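Local coordinates for protein AdeR (Acinetobacter baumannii, PDB 5X5L) that binds DNA of an intercistronic region through its C-terminal OmpR/PhoB-type domain, probably as the response regulator of a two-component system controlling transcription, at residues 71-76 with 87-92; 7-12 with 23-28. One frame throughout, in Å; residues are numbered along the deposited sequence.

Interaction 1: 71-76 with 87-92. With nucleotides of chain I; nucleotides of chain J.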
loop_
_atom_site.group_PDB
_atom_site.type_symbol
_atom_site.label_atom_id
_atom_site.label_comp_id
_atom_site.label_asym_id
_atom_site.label_seq_id
_atom_site.Cartn_x
_atom_site.Cartn_y
_atom_site.Cartn_z
ATOM N N SER C 71 22.477 -19.514 -9.585
ATOM C CA SER C 71 21.156 -19.851 -10.117
ATOM C C SER C 71 20.160 -18.703 -9.961
ATOM O O SER C 71 19.363 -18.463 -10.871
ATOM C CB SER C 71 20.604 -21.120 -9.463
ATOM O OG SER C 71 19.661 -21.756 -10.299
ATOM N N HIS C 72 20.206 -17.983 -8.836
ATOM C CA HIS C 72 19.347 -16.805 -8.675
ATOM C C HIS C 72 19.667 -15.735 -9.706
ATOM O O HIS C 72 18.762 -15.094 -10.237
ATOM C CB HIS C 72 19.416 -16.193 -7.274
ATOM C CG HIS C 72 18.709 -16.992 -6.223
ATOM N ND1 HIS C 72 17.331 -17.032 -6.115
ATOM C CD2 HIS C 72 19.188 -17.742 -5.210
ATOM C CE1 HIS C 72 16.998 -17.800 -5.096
ATOM N NE2 HIS C 72 18.106 -18.244 -4.530
ATOM N N VAL C 73 20.961 -15.554 -9.980
ATOM C CA VAL C 73 21.427 -14.560 -10.950
ATOM C C VAL C 73 21.010 -14.980 -12.349
ATOM O O VAL C 73 20.560 -14.140 -13.123
ATOM C CB VAL C 73 22.960 -14.349 -10.859
ATOM C CG1 VAL C 73 23.482 -13.459 -11.979
ATOM C CG2 VAL C 73 23.334 -13.746 -9.502
ATOM N N SER C 74 21.143 -16.273 -12.658
ATOM C CA SER C 74 20.704 -16.832 -13.943
ATOM C C SER C 74 19.233 -16.554 -14.214
ATOM O O SER C 74 18.876 -16.039 -15.280
ATOM C CB SER C 74 20.935 -18.341 -13.984
ATOM O OG SER C 74 20.480 -18.876 -15.213
ATOM N N LYS C 75 18.390 -16.894 -13.232
ATOM C CA LYS C 75 16.944 -16.711 -13.354
ATOM C C LYS C 75 16.565 -15.250 -13.534
ATOM O O LYS C 75 15.672 -14.939 -14.336
ATOM C CB LYS C 75 16.208 -17.319 -12.155
ATOM C CG LYS C 75 16.250 -18.825 -12.145
ATOM C CD LYS C 75 15.685 -19.403 -10.856
ATOM C CE LYS C 75 15.611 -20.906 -10.926
ATOM N NZ LYS C 75 16.848 -21.642 -10.498
ATOM N N LEU C 76 17.245 -14.359 -12.811
ATOM C CA LEU C 76 17.078 -12.922 -13.023
ATOM C C LEU C 76 17.510 -12.541 -14.440
ATOM O O LEU C 76 16.792 -11.809 -15.119
ATOM C CB LEU C 76 17.862 -12.108 -11.982
ATOM C CG LEU C 76 17.888 -10.582 -12.152
ATOM C CD1 LEU C 76 16.477 -10.004 -12.201
ATOM C CD2 LEU C 76 18.697 -9.924 -11.035
ATOM N N GLN C 87 23.114 -7.407 -22.317
ATOM C CA GLN C 87 24.442 -7.032 -21.793
ATOM C C GLN C 87 24.461 -6.748 -20.302
ATOM O O GLN C 87 25.428 -6.046 -19.859
ATOM C CB GLN C 87 25.008 -5.876 -22.625
ATOM C CG GLN C 87 25.266 -6.229 -24.106
ATOM C CD GLN C 87 25.704 -5.019 -24.922
ATOM O OE1 GLN C 87 26.457 -4.186 -24.419
ATOM N NE2 GLN C 87 25.235 -4.910 -26.182
ATOM N N MET C 88 23.527 -7.242 -19.484
ATOM C CA MET C 88 23.552 -7.052 -18.040
ATOM C C MET C 88 24.015 -8.330 -17.345
ATOM O O MET C 88 24.063 -9.378 -17.936
ATOM C CB MET C 88 22.153 -6.670 -17.533
ATOM C CG MET C 88 21.638 -5.336 -17.995
ATOM S SD MET C 88 22.257 -3.848 -17.218
ATOM C CE MET C 88 21.284 -2.667 -18.134
ATOM N N LEU C 89 24.266 -8.275 -16.044
ATOM C CA LEU C 89 24.645 -9.448 -15.230
ATOM C C LEU C 89 25.847 -10.268 -15.708
ATOM O O LEU C 89 25.800 -11.499 -15.748
ATOM C CB LEU C 89 23.428 -10.345 -14.934
ATOM C CG LEU C 89 22.403 -9.688 -13.984
ATOM C CD1 LEU C 89 21.154 -10.532 -13.873
ATOM C CD2 LEU C 89 22.965 -9.535 -12.592
ATOM N N ILE C 90 26.927 -9.579 -16.056
ATOM C CA ILE C 90 28.173 -10.230 -16.501
ATOM C C ILE C 90 28.896 -10.894 -15.335
ATOM O O ILE C 90 29.126 -10.280 -14.305
ATOM C CB ILE C 90 29.111 -9.230 -17.223
ATOM C CG1 ILE C 90 28.532 -8.952 -18.622
ATOM C CG2 ILE C 90 30.486 -9.791 -17.434
ATOM C CD1 ILE C 90 27.505 -7.899 -18.672
ATOM N N ASN C 91 29.282 -12.136 -15.552
ATOM C CA ASN C 91 30.099 -12.885 -14.600
ATOM C C ASN C 91 31.546 -12.403 -14.744
ATOM O O ASN C 91 32.002 -12.150 -15.856
ATOM C CB ASN C 91 29.979 -14.396 -14.843
ATOM C CG ASN C 91 31.237 -15.159 -14.453
ATOM O OD1 ASN C 91 32.077 -15.427 -15.301
ATOM N ND2 ASN C 91 31.489 -15.298 -13.147
ATOM N N VAL C 92 32.242 -12.271 -13.619
ATOM C CA VAL C 92 33.662 -11.954 -13.589
ATOM C C VAL C 92 34.333 -13.186 -13.000
ATOM O O VAL C 92 34.295 -13.414 -11.793
ATOM C CB VAL C 92 33.950 -10.701 -12.751
ATOM C CG1 VAL C 92 35.441 -10.374 -12.751
ATOM C CG2 VAL C 92 33.126 -9.529 -13.270
ATOM P P DG I 5 33.269 -18.982 -11.680
ATOM O OP1 DG I 5 33.303 -17.521 -11.434
ATOM O OP2 DG I 5 33.040 -19.912 -10.544
ATOM O "O5'" DG I 5 32.199 -19.200 -12.834
ATOM C "C5'" DG I 5 32.344 -18.513 -14.091
ATOM C "C4'" DG I 5 31.104 -18.652 -14.943
ATOM O "O4'" DG I 5 30.987 -20.024 -15.382
ATOM C "C3'" DG I 5 29.764 -18.308 -14.280
ATOM O "O3'" DG I 5 28.973 -17.598 -15.243
ATOM C "C2'" DG I 5 29.218 -19.669 -13.880
ATOM C "C1'" DG I 5 29.728 -20.556 -14.998
ATOM N N9 DG I 5 29.930 -21.961 -14.654
ATOM C C8 DG I 5 30.659 -22.483 -13.610
ATOM N N7 DG I 5 30.667 -23.790 -13.592
ATOM C C5 DG I 5 29.921 -24.151 -14.704
ATOM C C6 DG I 5 29.592 -25.435 -15.214
ATOM O O6 DG I 5 29.900 -26.548 -14.765
ATOM N N1 DG I 5 28.811 -25.342 -16.364
ATOM C C2 DG I 5 28.407 -24.165 -16.952
ATOM N N2 DG I 5 27.661 -24.278 -18.062
ATOM N N3 DG I 5 28.713 -22.963 -16.490
ATOM C C4 DG I 5 29.468 -23.032 -15.375
ATOM P P DG I 7 22.074 -18.627 -18.651
ATOM O OP1 DG I 7 21.792 -18.014 -19.974
ATOM O OP2 DG I 7 21.837 -17.844 -17.405
ATOM O "O5'" DG I 7 21.241 -19.977 -18.524
ATOM C "C5'" DG I 7 21.490 -21.115 -19.367
ATOM C "C4'" DG I 7 20.660 -22.295 -18.914
ATOM O "O4'" DG I 7 21.363 -23.017 -17.875
ATOM C "C3'" DG I 7 19.293 -21.937 -18.325
ATOM O "O3'" DG I 7 18.286 -22.856 -18.750
ATOM C "C2'" DG I 7 19.497 -22.076 -16.829
ATOM C "C1'" DG I 7 20.504 -23.207 -16.759
ATOM N N9 DG I 7 21.330 -23.260 -15.553
ATOM C C8 DG I 7 21.856 -22.209 -14.841
ATOM N N7 DG I 7 22.574 -22.590 -13.817
ATOM C C5 DG I 7 22.501 -23.974 -13.845
ATOM C C6 DG I 7 23.070 -24.939 -12.978
ATOM O O6 DG I 7 23.788 -24.756 -11.989
ATOM N N1 DG I 7 22.744 -26.235 -13.370
ATOM C C2 DG I 7 21.976 -26.560 -14.462
ATOM N N2 DG I 7 21.789 -27.868 -14.684
ATOM N N3 DG I 7 21.440 -25.667 -15.279
ATOM C C4 DG I 7 21.738 -24.404 -14.912
ATOM P P DT J 15 13.047 -16.653 -4.040
ATOM O OP1 DT J 15 13.049 -15.242 -3.590
ATOM O OP2 DT J 15 13.325 -16.967 -5.463
ATOM O "O5'" DT J 15 14.052 -17.457 -3.103
ATOM C "C5'" DT J 15 13.670 -17.849 -1.774
ATOM C "C4'" DT J 15 14.169 -19.250 -1.515
ATOM O "O4'" DT J 15 13.430 -20.197 -2.316
ATOM C "C3'" DT J 15 15.640 -19.441 -1.885
ATOM O "O3'" DT J 15 16.390 -19.800 -0.728
ATOM C "C2'" DT J 15 15.631 -20.554 -2.918
ATOM C "C1'" DT J 15 14.309 -21.244 -2.671
ATOM N N1 DT J 15 13.717 -21.963 -3.824
ATOM C C2 DT J 15 13.477 -23.317 -3.719
ATOM O O2 DT J 15 13.762 -23.970 -2.729
ATOM N N3 DT J 15 12.891 -23.883 -4.826
ATOM C C4 DT J 15 12.532 -23.245 -5.999
ATOM O O4 DT J 15 12.014 -23.886 -6.909
ATOM C C5 DT J 15 12.805 -21.824 -6.037
ATOM C C7 DT J 15 12.459 -21.050 -7.270
ATOM C C6 DT J 15 13.374 -21.263 -4.962
#
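Leu89 reaches from the segment 87-92 to helix 66-81 and meets Val73 and Leu76, one turn apart on the same helical face. The two segments meet through apolar packing alone, over a small area (145 Å² on both sides together). Leu89 CD1 lies 3.7 Å from Leu76 CG, the two side chains crossing at about a right angle, while Leu89 CD2 meets Val73 CG1 at 4.0 Å. With CG anti to its own carbonyl carbon (chi1 -69°), Leu89 turns CD1 to Leu76 and CD2 to Val73, and all three residues are buried.

The polar groups serve the DNA. Ser74 points away from Leu89 and its hydroxyl donates to OP2 of DG7 of chain I, with OG to OP2 at 2.8 Å. Asn91 gives DG5 of chain I a weak hydrogen bond, ND2 to OP1 3.3 Å, with an N-H...O angle of 138°. His72 NE2 is hydrogen-bonded to a DNA phosphate, while OP2 of DT15 of chain J lies at the ring's edge, in its plane. Lys75 NZ bonds weakly to Ser71 OG and also donates to a guanine O6, as expected of the recognition helix in a winged helix-turn-helix domain.

Met41 of helix 32-41 packs on Leu89. Strands 90-92 and 96-98 pair as the wing hairpin, Tyr97 touching Val73 and Asn91, so Leu89 ties the wing's foot to the recognition helix.

Interaction 2: 7-12 with 23-28; sequences NIEIDT and NKKILL
Glu9 stretches out toward Lys25 with CG anti to the backbone N (chi1 -177°), and the chain, extended beyond it, carries the carboxylate to the lysine's ammonium group. Lys25 starts with CG beside its own backbone N (chi1 -83°) and bends along its length, and the two side chains meet at a slant.

Of the carboxylate oxygens, OE1 does most of the touching. Lys25 NZ is 3.6 Å from Glu9 OE1, a salt bridge without a hydrogen bond between the two groups, and Lys25 CE lies alongside the same oxygen.

Between strands 8-11 and 26-27 runs strand 16-19, which pairs antiparallel with both: Glu9 is joined by backbone bonds to Tyr18, and Ile26 to Ile19. These strands belong to the four-stranded antiparallel sheet at the N-terminal end of the OmpR/PhoB-type DNA-binding domain. The salt bridge therefore spans an intervening strand, and the CA atoms of Glu9 and Lys25 are 8.7 Å apart. The contact is a structural one, its nearest atom about 10 Å from the DNA.

His20 NE2 weakly hydrogen-bonds the same OE1, giving that oxygen a second partner. Glu9 is buried whereas Lys25 is exposed, so the lysine probably offsets the carboxylate's charge from the solvent side, by electrostatic attraction more than by a directed bond.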
loop_
_atom_site.group_PDB
_atom_site.type_symbol
_atom_site.label_atom_id
_atom_site.label_comp_id
_atom_site.label_asym_id
_atom_site.label_seq_id
_atom_site.Cartn_x
_atom_site.Cartn_y
_atom_site.Cartn_z
ATOM N N ASN C 7 18.144 2.464 -18.474
ATOM C CA ASN C 7 16.974 1.711 -18.950
ATOM C C ASN C 7 16.391 0.656 -17.952
ATOM O O ASN C 7 15.532 -0.153 -18.307
ATOM C CB ASN C 7 17.263 1.155 -20.395
ATOM C CG ASN C 7 16.109 0.436 -21.001
ATOM O OD1 ASN C 7 15.163 1.053 -21.493
ATOM N ND2 ASN C 7 16.204 -0.893 -21.085
ATOM N N ILE C 8 16.827 0.710 -16.677
ATOM C CA ILE C 8 16.289 -0.132 -15.592
ATOM C C ILE C 8 15.865 0.778 -14.443
ATOM O O ILE C 8 16.714 1.393 -13.780
ATOM C CB ILE C 8 17.326 -1.156 -15.070
ATOM C CG1 ILE C 8 17.603 -2.200 -16.160
ATOM C CG2 ILE C 8 16.838 -1.819 -13.771
ATOM C CD1 ILE C 8 18.499 -3.353 -15.764
ATOM N N GLU C 9 14.560 0.833 -14.185
ATOM C CA GLU C 9 13.999 1.627 -13.095
ATOM C C GLU C 9 13.486 0.689 -12.009
ATOM O O GLU C 9 12.812 -0.291 -12.304
ATOM C CB GLU C 9 12.870 2.513 -13.634
ATOM C CG GLU C 9 12.252 3.447 -12.609
ATOM C CD GLU C 9 11.353 4.507 -13.205
ATOM O OE1 GLU C 9 11.284 4.669 -14.439
ATOM O OE2 GLU C 9 10.690 5.204 -12.420
ATOM N N ILE C 10 13.830 0.995 -10.763
ATOM C CA ILE C 10 13.303 0.299 -9.588
ATOM C C ILE C 10 12.557 1.317 -8.735
ATOM O O ILE C 10 13.156 2.271 -8.244
ATOM C CB ILE C 10 14.428 -0.355 -8.760
ATOM C CG1 ILE C 10 15.171 -1.388 -9.612
ATOM C CG2 ILE C 10 13.865 -0.961 -7.474
ATOM C CD1 ILE C 10 16.391 -1.971 -8.940
ATOM N N ASP C 11 11.248 1.124 -8.602
ATOM C CA ASP C 11 10.419 1.894 -7.678
ATOM C C ASP C 11 10.383 1.113 -6.366
ATOM O O ASP C 11 9.792 0.026 -6.293
ATOM C CB ASP C 11 9.008 2.070 -8.247
ATOM C CG ASP C 11 8.113 2.945 -7.380
ATOM O OD1 ASP C 11 8.557 3.429 -6.308
ATOM O OD2 ASP C 11 6.936 3.140 -7.794
ATOM N N THR C 12 11.037 1.661 -5.338
ATOM C CA THR C 12 11.229 0.949 -4.064
ATOM C C THR C 12 9.961 0.886 -3.192
ATOM O O THR C 12 9.856 -0.027 -2.359
ATOM C CB THR C 12 12.381 1.568 -3.250
ATOM O OG1 THR C 12 12.712 0.742 -2.125
ATOM C CG2 THR C 12 12.045 2.996 -2.782
ATOM N N ASN C 23 8.842 3.283 -26.285
ATOM C CA ASN C 23 9.010 4.258 -25.208
ATOM C C ASN C 23 7.959 3.975 -24.117
ATOM O O ASN C 23 7.146 4.836 -23.753
ATOM C CB ASN C 23 8.866 5.676 -25.790
ATOM C CG ASN C 23 9.187 6.774 -24.784
ATOM O OD1 ASN C 23 10.133 6.665 -24.006
ATOM N ND2 ASN C 23 8.398 7.841 -24.801
ATOM N N LYS C 24 7.968 2.734 -23.625
ATOM C CA LYS C 24 7.035 2.260 -22.604
ATOM C C LYS C 24 7.771 1.408 -21.561
ATOM O O LYS C 24 8.784 0.775 -21.868
ATOM C CB LYS C 24 5.907 1.456 -23.266
ATOM C CG LYS C 24 6.358 0.114 -23.821
ATOM C CD LYS C 24 5.205 -0.612 -24.496
ATOM C CE LYS C 24 4.799 0.039 -25.809
ATOM N NZ LYS C 24 3.859 -0.820 -26.579
ATOM N N LYS C 25 7.229 1.382 -20.338
ATOM C CA LYS C 25 7.827 0.736 -19.184
ATOM C C LYS C 25 7.192 -0.639 -19.044
ATOM O O LYS C 25 6.002 -0.743 -18.764
ATOM C CB LYS C 25 7.562 1.570 -17.903
ATOM C CG LYS C 25 8.487 2.746 -17.615
ATOM C CD LYS C 25 7.734 3.924 -16.962
ATOM C CE LYS C 25 8.596 4.670 -15.950
ATOM N NZ LYS C 25 8.411 6.156 -15.961
ATOM N N ILE C 26 7.982 -1.701 -19.222
ATOM C CA ILE C 26 7.534 -3.067 -18.979
ATOM C C ILE C 26 7.904 -3.543 -17.569
ATOM O O ILE C 26 9.075 -3.509 -17.197
ATOM C CB ILE C 26 8.148 -4.044 -19.999
ATOM C CG1 ILE C 26 7.750 -3.690 -21.432
ATOM C CG2 ILE C 26 7.778 -5.503 -19.655
ATOM C CD1 ILE C 26 8.369 -4.618 -22.486
ATOM N N LEU C 27 6.898 -3.974 -16.794
ATOM C CA LEU C 27 7.103 -4.455 -15.438
ATOM C C LEU C 27 7.608 -5.892 -15.457
ATOM O O LEU C 27 7.091 -6.719 -16.204
ATOM C CB LEU C 27 5.792 -4.386 -14.635
ATOM C CG LEU C 27 5.770 -4.933 -13.199
ATOM C CD1 LEU C 27 6.706 -4.140 -12.327
ATOM C CD2 LEU C 27 4.360 -4.870 -12.655
ATOM N N LEU C 28 8.604 -6.180 -14.623
ATOM C CA LEU C 28 9.138 -7.536 -14.493
ATOM C C LEU C 28 8.511 -8.245 -13.313
ATOM O O LEU C 28 8.251 -7.633 -12.275
ATOM C CB LEU C 28 10.652 -7.519 -14.304
ATOM C CG LEU C 28 11.570 -7.401 -15.496
ATOM C CD1 LEU C 28 11.061 -6.402 -16.495
ATOM C CD2 LEU C 28 12.976 -7.059 -15.051
#

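In the fold
From the N terminus, interaction 2 comes first: strand 8-11 leads through strand 16-19 to strand 26-27, and residues 7-12 meet 23-28 across that middle strand, closing a loop within the N-terminal antiparallel sheet. Helices 32-41 and 51-58 follow, and then helix 66-81 opens interaction 1. Its loop closes when the chain turns back to residues 87-92, tying the recognition helix to the wing. The two loops are consecutive, neither nested nor crossed, and their centres lie about 18 Å apart on opposite sides of the chain's centre. They nevertheless touch: Met88 CE packs on Ile8 CD1 at 3.7 Å, joining the turn before the wing to the N-terminal sheet.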